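Local coordinates for hypothetical protein PA0115 (Pseudomonas aeruginosa, PDB 1XEB) that probably transfers an acyl group, most likely acetyl, from acyl-CoA to an amine, at residues 3-17 with 44-56. Sequence-based numbering, arbitrary orientation.
Sequences LDWTCKHHADLTLKE and DLVGDTHHLMAWR
H9 and H10 close one end of the antiparallel pair formed by strands 4-9 and 50-56, each gripping the turn V46-T49 with its ring. The H9 ring gives its NE2 proton to D48 OD1 at 2.7 Å, on the carboxylate's anti lone pair, while A11 N donates to ND1 within the ring plane; the two bonds fix the ring's rotation. Its edge is turned to the face of H50 (planes at 72°), and H9 CA sits over the centre of that same H50 ring, which is itself held by ND1 donating to D48 O. H10 lies with one face on the L45-V46 backbone. CG, set between the backbone N and the carbonyl carbon (chi1 74°), places NE2 2.9 Å from G47 O, and H10 N donates to T49 O.

Along the strands, backbone bonds join D4 with W55, T6 with M53 and K8 with H51, and side chains of successive residues fall on alternate faces of the sheet. On the face of W5, C7 and H9, A54 CB stands almost squarely over the six-membered ring of W5, 3.3 Å from its centroid. L52 CD2 meets W5 CZ3 obliquely at 3.9 Å; helix 92-108 covers this face, with R99 making a cation-pi contact to W5. On the other face, T6 CG2 runs beside M53 CB, and the selenomethionine's CE reaches E17 CB (4.0 Å) in helix 15-32. L13 CD1 packs over H51, whose NE2 donates to D44 O and whose ND1 is hydrogen-bonded to Y63 OH.

Further out, K8 NZ forms a salt bridge with E17 OE2 (2.8 Å) and donates to D12 O. E17 also completes a capping box with T14 at the start of helix 15-32. A first strand paired antiparallel with the second, with a helix in the connection, is the N-terminal arrangement of the GNAT fold.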
loop_
_atom_site.group_PDB
_atom_site.type_symbol
_atom_site.label_atom_id
_atom_site.label_comp_id
_atom_site.label_asym_id
_atom_site.label_seq_id
_atom_site.Cartn_x
_atom_site.Cartn_y
_atom_site.Cartn_z
ATOM N N LEU A 3 -10.330 -15.159 -2.420
ATOM C CA LEU A 3 -8.922 -14.987 -2.782
ATOM C C LEU A 3 -7.970 -15.604 -1.761
ATOM O O LEU A 3 -8.358 -15.917 -0.638
ATOM C CB LEU A 3 -8.591 -13.497 -2.874
ATOM C CG LEU A 3 -9.457 -12.577 -3.734
ATOM C CD1 LEU A 3 -9.202 -11.124 -3.353
ATOM C CD2 LEU A 3 -9.153 -12.819 -5.196
ATOM N N ASP A 4 -6.712 -15.759 -2.160
ATOM C CA ASP A 4 -5.689 -16.283 -1.272
ATOM C C ASP A 4 -4.783 -15.130 -0.873
ATOM O O ASP A 4 -3.993 -14.630 -1.682
ATOM C CB ASP A 4 -4.863 -17.374 -1.952
ATOM C CG ASP A 4 -5.566 -18.719 -1.952
ATOM O OD1 ASP A 4 -5.916 -19.209 -0.851
ATOM O OD2 ASP A 4 -5.763 -19.287 -3.050
ATOM N N TRP A 5 -4.908 -14.708 0.379
ATOM C CA TRP A 5 -4.111 -13.613 0.890
ATOM C C TRP A 5 -2.774 -14.043 1.467
ATOM O O TRP A 5 -2.644 -15.106 2.078
ATOM C CB TRP A 5 -4.889 -12.841 1.947
ATOM C CG TRP A 5 -6.023 -12.091 1.377
ATOM C CD1 TRP A 5 -7.296 -12.545 1.175
ATOM C CD2 TRP A 5 -6.002 -10.736 0.932
ATOM N NE1 TRP A 5 -8.074 -11.548 0.636
ATOM C CE2 TRP A 5 -7.302 -10.425 0.478
ATOM C CE3 TRP A 5 -5.014 -9.751 0.873
ATOM C CZ2 TRP A 5 -7.636 -9.166 -0.023
ATOM C CZ3 TRP A 5 -5.345 -8.498 0.373
ATOM C CH2 TRP A 5 -6.644 -8.217 -0.067
ATOM N N THR A 6 -1.776 -13.193 1.273
ATOM C CA THR A 6 -0.445 -13.471 1.784
ATOM C C THR A 6 0.293 -12.184 2.159
ATOM O O THR A 6 0.214 -11.171 1.456
ATOM C CB THR A 6 0.382 -14.279 0.751
ATOM O OG1 THR A 6 1.757 -14.249 1.128
ATOM C CG2 THR A 6 0.233 -13.706 -0.646
ATOM N N CYS A 7 0.982 -12.214 3.293
ATOM C CA CYS A 7 1.745 -11.053 3.740
ATOM C C CYS A 7 3.149 -11.521 4.038
ATOM O O CYS A 7 3.408 -12.100 5.089
ATOM C CB CYS A 7 1.148 -10.433 4.996
ATOM S SG CYS A 7 2.022 -8.915 5.430
ATOM N N LYS A 8 4.058 -11.248 3.117
ATOM C CA LYS A 8 5.418 -11.700 3.272
ATOM C C LYS A 8 6.459 -10.619 3.475
ATOM O O LYS A 8 6.318 -9.478 3.021
ATOM C CB LYS A 8 5.814 -12.541 2.050
ATOM C CG LYS A 8 4.920 -13.752 1.799
ATOM C CD LYS A 8 5.260 -14.491 0.483
ATOM C CE LYS A 8 6.626 -15.169 0.520
ATOM N NZ LYS A 8 6.897 -15.997 -0.706
ATOM N N HIS A 9 7.519 -11.012 4.165
ATOM C CA HIS A 9 8.664 -10.157 4.407
ATOM C C HIS A 9 9.340 -10.158 3.035
ATOM O O HIS A 9 9.288 -11.165 2.318
ATOM C CB HIS A 9 9.564 -10.814 5.455
ATOM C CG HIS A 9 10.726 -9.979 5.872
ATOM N ND1 HIS A 9 11.795 -9.725 5.043
ATOM C CD2 HIS A 9 11.001 -9.357 7.043
ATOM C CE1 HIS A 9 12.681 -8.983 5.685
ATOM N NE2 HIS A 9 12.223 -8.746 6.901
ATOM N N HIS A 10 9.970 -9.053 2.658
ATOM C CA HIS A 10 10.611 -8.992 1.355
ATOM C C HIS A 10 11.686 -10.056 1.134
ATOM O O HIS A 10 11.898 -10.494 0.007
ATOM C CB HIS A 10 11.217 -7.608 1.131
ATOM C CG HIS A 10 12.458 -7.357 1.920
ATOM N ND1 HIS A 10 13.709 -7.715 1.470
ATOM C CD2 HIS A 10 12.646 -6.778 3.130
ATOM C CE1 HIS A 10 14.615 -7.366 2.366
ATOM N NE2 HIS A 10 13.996 -6.797 3.383
ATOM N N ALA A 11 12.367 -10.464 2.200
ATOM C CA ALA A 11 13.426 -11.455 2.078
ATOM C C ALA A 11 12.905 -12.832 1.688
ATOM O O ALA A 11 13.685 -13.708 1.332
ATOM C CB ALA A 11 14.195 -11.550 3.378
ATOM N N ASP A 12 11.586 -13.004 1.755
ATOM C CA ASP A 12 10.936 -14.263 1.423
ATOM C C ASP A 12 10.182 -14.239 0.093
ATOM O O ASP A 12 9.519 -15.213 -0.273
ATOM C CB ASP A 12 9.983 -14.662 2.552
ATOM C CG ASP A 12 10.717 -14.952 3.844
ATOM O OD1 ASP A 12 11.717 -15.701 3.783
ATOM O OD2 ASP A 12 10.310 -14.447 4.912
ATOM N N LEU A 13 10.272 -13.137 -0.638
ATOM C CA LEU A 13 9.598 -13.072 -1.928
ATOM C C LEU A 13 10.245 -14.044 -2.926
ATOM O O LEU A 13 11.435 -14.357 -2.829
ATOM C CB LEU A 13 9.679 -11.650 -2.500
ATOM C CG LEU A 13 8.925 -10.517 -1.801
ATOM C CD1 LEU A 13 9.380 -9.183 -2.330
ATOM C CD2 LEU A 13 7.440 -10.692 -2.016
ATOM N N THR A 14 9.450 -14.528 -3.875
ATOM C CA THR A 14 9.961 -15.391 -4.930
ATOM C C THR A 14 10.100 -14.464 -6.142
ATOM O O THR A 14 9.412 -13.433 -6.209
ATOM C CB THR A 14 8.967 -16.501 -5.308
ATOM O OG1 THR A 14 7.710 -15.906 -5.667
ATOM C CG2 THR A 14 8.772 -17.465 -4.150
ATOM N N LEU A 15 10.972 -14.814 -7.090
ATOM C CA LEU A 15 11.139 -13.986 -8.284
ATOM C C LEU A 15 9.784 -13.715 -8.952
ATOM O O LEU A 15 9.518 -12.602 -9.397
ATOM C CB LEU A 15 12.066 -14.662 -9.301
ATOM C CG LEU A 15 13.547 -14.865 -8.992
ATOM C CD1 LEU A 15 14.192 -15.577 -10.174
ATOM C CD2 LEU A 15 14.230 -13.527 -8.749
ATOM N N LYS A 16 8.927 -14.730 -9.013
ATOM C CA LYS A 16 7.613 -14.563 -9.640
ATOM C C LYS A 16 6.786 -13.458 -8.976
ATOM O O LYS A 16 6.260 -12.580 -9.655
ATOM C CB LYS A 16 6.833 -15.884 -9.595
ATOM C CG LYS A 16 7.511 -17.026 -10.370
ATOM C CD LYS A 16 7.656 -18.316 -9.538
ATOM C CE LYS A 16 8.668 -18.163 -8.381
ATOM N NZ LYS A 16 10.049 -17.752 -8.831
ATOM N N GLU A 17 6.679 -13.526 -7.649
ATOM C CA GLU A 17 5.936 -12.564 -6.833
ATOM C C GLU A 17 6.419 -11.114 -6.984
ATOM O O GLU A 17 5.618 -10.208 -7.234
ATOM C CB GLU A 17 6.018 -12.982 -5.354
ATOM C CG GLU A 17 5.128 -14.165 -4.983
ATOM C CD GLU A 17 5.457 -14.780 -3.624
ATOM O OE1 GLU A 17 4.618 -15.550 -3.097
ATOM O OE2 GLU A 17 6.557 -14.515 -3.089
ATOM N N ASP A 44 11.535 -1.429 -1.573
ATOM C CA ASP A 44 10.942 -2.755 -1.631
ATOM C C ASP A 44 11.724 -3.888 -1.005
ATOM O O ASP A 44 11.125 -4.785 -0.422
ATOM C CB ASP A 44 10.617 -3.122 -3.074
ATOM C CG ASP A 44 9.469 -2.312 -3.636
ATOM O OD1 ASP A 44 9.685 -1.521 -4.579
ATOM O OD2 ASP A 44 8.337 -2.466 -3.136
ATOM N N LEU A 45 13.048 -3.864 -1.111
ATOM C CA LEU A 45 13.861 -4.948 -0.539
ATOM C C LEU A 45 14.821 -4.493 0.564
ATOM O O LEU A 45 16.004 -4.823 0.531
ATOM C CB LEU A 45 14.670 -5.642 -1.644
ATOM C CG LEU A 45 13.979 -5.864 -2.988
ATOM C CD1 LEU A 45 14.987 -6.492 -3.961
ATOM C CD2 LEU A 45 12.742 -6.753 -2.814
ATOM N N VAL A 46 14.323 -3.738 1.533
ATOM C CA VAL A 46 15.175 -3.270 2.624
ATOM C C VAL A 46 14.473 -3.416 3.959
ATOM O O VAL A 46 13.247 -3.514 4.002
ATOM C CB VAL A 46 15.555 -1.785 2.453
ATOM C CG1 VAL A 46 16.457 -1.613 1.230
ATOM C CG2 VAL A 46 14.272 -0.936 2.339
ATOM N N GLY A 47 15.263 -3.409 5.037
ATOM C CA GLY A 47 14.738 -3.541 6.385
ATOM C C GLY A 47 13.701 -4.642 6.497
ATOM O O GLY A 47 13.969 -5.801 6.156
ATOM N N ASP A 48 12.512 -4.286 6.976
ATOM C CA ASP A 48 11.446 -5.258 7.118
ATOM C C ASP A 48 10.220 -4.923 6.256
ATOM O O ASP A 48 9.083 -5.250 6.610
ATOM C CB ASP A 48 11.036 -5.401 8.591
ATOM C CG ASP A 48 12.102 -6.107 9.437
ATOM O OD1 ASP A 48 12.594 -7.187 9.028
ATOM O OD2 ASP A 48 12.433 -5.582 10.520
ATOM N N THR A 49 10.439 -4.279 5.122
ATOM C CA THR A 49 9.309 -3.970 4.272
ATOM C C THR A 49 8.494 -5.240 3.986
ATOM O O THR A 49 9.046 -6.270 3.563
ATOM C CB THR A 49 9.757 -3.403 2.943
ATOM O OG1 THR A 49 10.473 -2.192 3.160
ATOM C CG2 THR A 49 8.563 -3.131 2.071
ATOM N N HIS A 50 7.187 -5.186 4.227
ATOM C CA HIS A 50 6.359 -6.347 3.929
ATOM C C HIS A 50 5.527 -6.104 2.681
ATOM O O HIS A 50 5.385 -4.966 2.230
ATOM C CB HIS A 50 5.460 -6.711 5.119
ATOM C CG HIS A 50 6.146 -7.557 6.145
ATOM N ND1 HIS A 50 7.241 -7.121 6.854
ATOM C CD2 HIS A 50 5.922 -8.830 6.550
ATOM C CE1 HIS A 50 7.664 -8.088 7.650
ATOM N NE2 HIS A 50 6.881 -9.136 7.484
ATOM N N HIS A 51 4.998 -7.187 2.116
ATOM C CA HIS A 51 4.183 -7.098 0.917
ATOM C C HIS A 51 2.899 -7.923 1.067
ATOM O O HIS A 51 2.938 -9.157 1.176
ATOM C CB HIS A 51 5.003 -7.575 -0.287
ATOM C CG HIS A 51 6.277 -6.807 -0.483
ATOM N ND1 HIS A 51 6.374 -5.721 -1.328
ATOM C CD2 HIS A 51 7.490 -6.929 0.114
ATOM C CE1 HIS A 51 7.588 -5.205 -1.238
ATOM N NE2 HIS A 51 8.283 -5.919 -0.368
ATOM N N LEU A 52 1.764 -7.227 1.088
ATOM C CA LEU A 52 0.469 -7.869 1.215
ATOM C C LEU A 52 -0.059 -8.130 -0.184
ATOM O O LEU A 52 -0.135 -7.226 -1.011
ATOM C CB LEU A 52 -0.504 -6.972 1.982
ATOM C CG LEU A 52 -1.896 -7.578 2.147
ATOM C CD1 LEU A 52 -1.818 -8.746 3.115
ATOM C CD2 LEU A 52 -2.871 -6.527 2.644
HETATM N N MSE A 53 -0.421 -9.374 -0.451
HETATM C CA MSE A 53 -0.900 -9.750 -1.770
HETATM C C MSE A 53 -2.158 -10.617 -1.716
HETATM O O MSE A 53 -2.320 -11.444 -0.824
HETATM C CB MSE A 53 0.198 -10.515 -2.519
HETATM C CG MSE A 53 1.505 -9.763 -2.693
HETATM SE SE MSE A 53 2.996 -10.915 -3.258
HETATM C CE MSE A 53 2.625 -10.965 -5.134
ATOM N N ALA A 54 -3.046 -10.400 -2.678
ATOM C CA ALA A 54 -4.273 -11.171 -2.801
ATOM C C ALA A 54 -4.226 -11.767 -4.207
ATOM O O ALA A 54 -4.165 -11.038 -5.204
ATOM C CB ALA A 54 -5.491 -10.277 -2.632
ATOM N N TRP A 55 -4.225 -13.097 -4.269
ATOM C CA TRP A 55 -4.166 -13.830 -5.533
ATOM C C TRP A 55 -5.442 -14.599 -5.904
ATOM O O TRP A 55 -6.225 -14.985 -5.035
ATOM C CB TRP A 55 -3.017 -14.826 -5.486
ATOM C CG TRP A 55 -1.669 -14.221 -5.478
ATOM C CD1 TRP A 55 -1.034 -13.638 -4.426
ATOM C CD2 TRP A 55 -0.745 -14.201 -6.572
ATOM N NE1 TRP A 55 0.237 -13.260 -4.793
ATOM C CE2 TRP A 55 0.438 -13.595 -6.106
ATOM C CE3 TRP A 55 -0.804 -14.639 -7.901
ATOM C CZ2 TRP A 55 1.556 -13.417 -6.924
ATOM C CZ3 TRP A 55 0.309 -14.461 -8.713
ATOM C CH2 TRP A 55 1.470 -13.858 -8.225
ATOM N N ARG A 56 -5.633 -14.821 -7.203
ATOM C CA ARG A 56 -6.769 -15.583 -7.716
ATOM C C ARG A 56 -6.406 -16.143 -9.087
ATOM O O ARG A 56 -6.211 -15.389 -10.048
ATOM C CB ARG A 56 -8.021 -14.717 -7.848
ATOM C CG ARG A 56 -9.319 -15.525 -8.029
ATOM C CD ARG A 56 -10.458 -14.674 -8.588
ATOM N NE ARG A 56 -10.201 -14.253 -9.970
ATOM C CZ ARG A 56 -10.888 -13.312 -10.617
ATOM N NH1 ARG A 56 -10.578 -13.002 -11.870
ATOM N NH2 ARG A 56 -11.881 -12.674 -10.014
#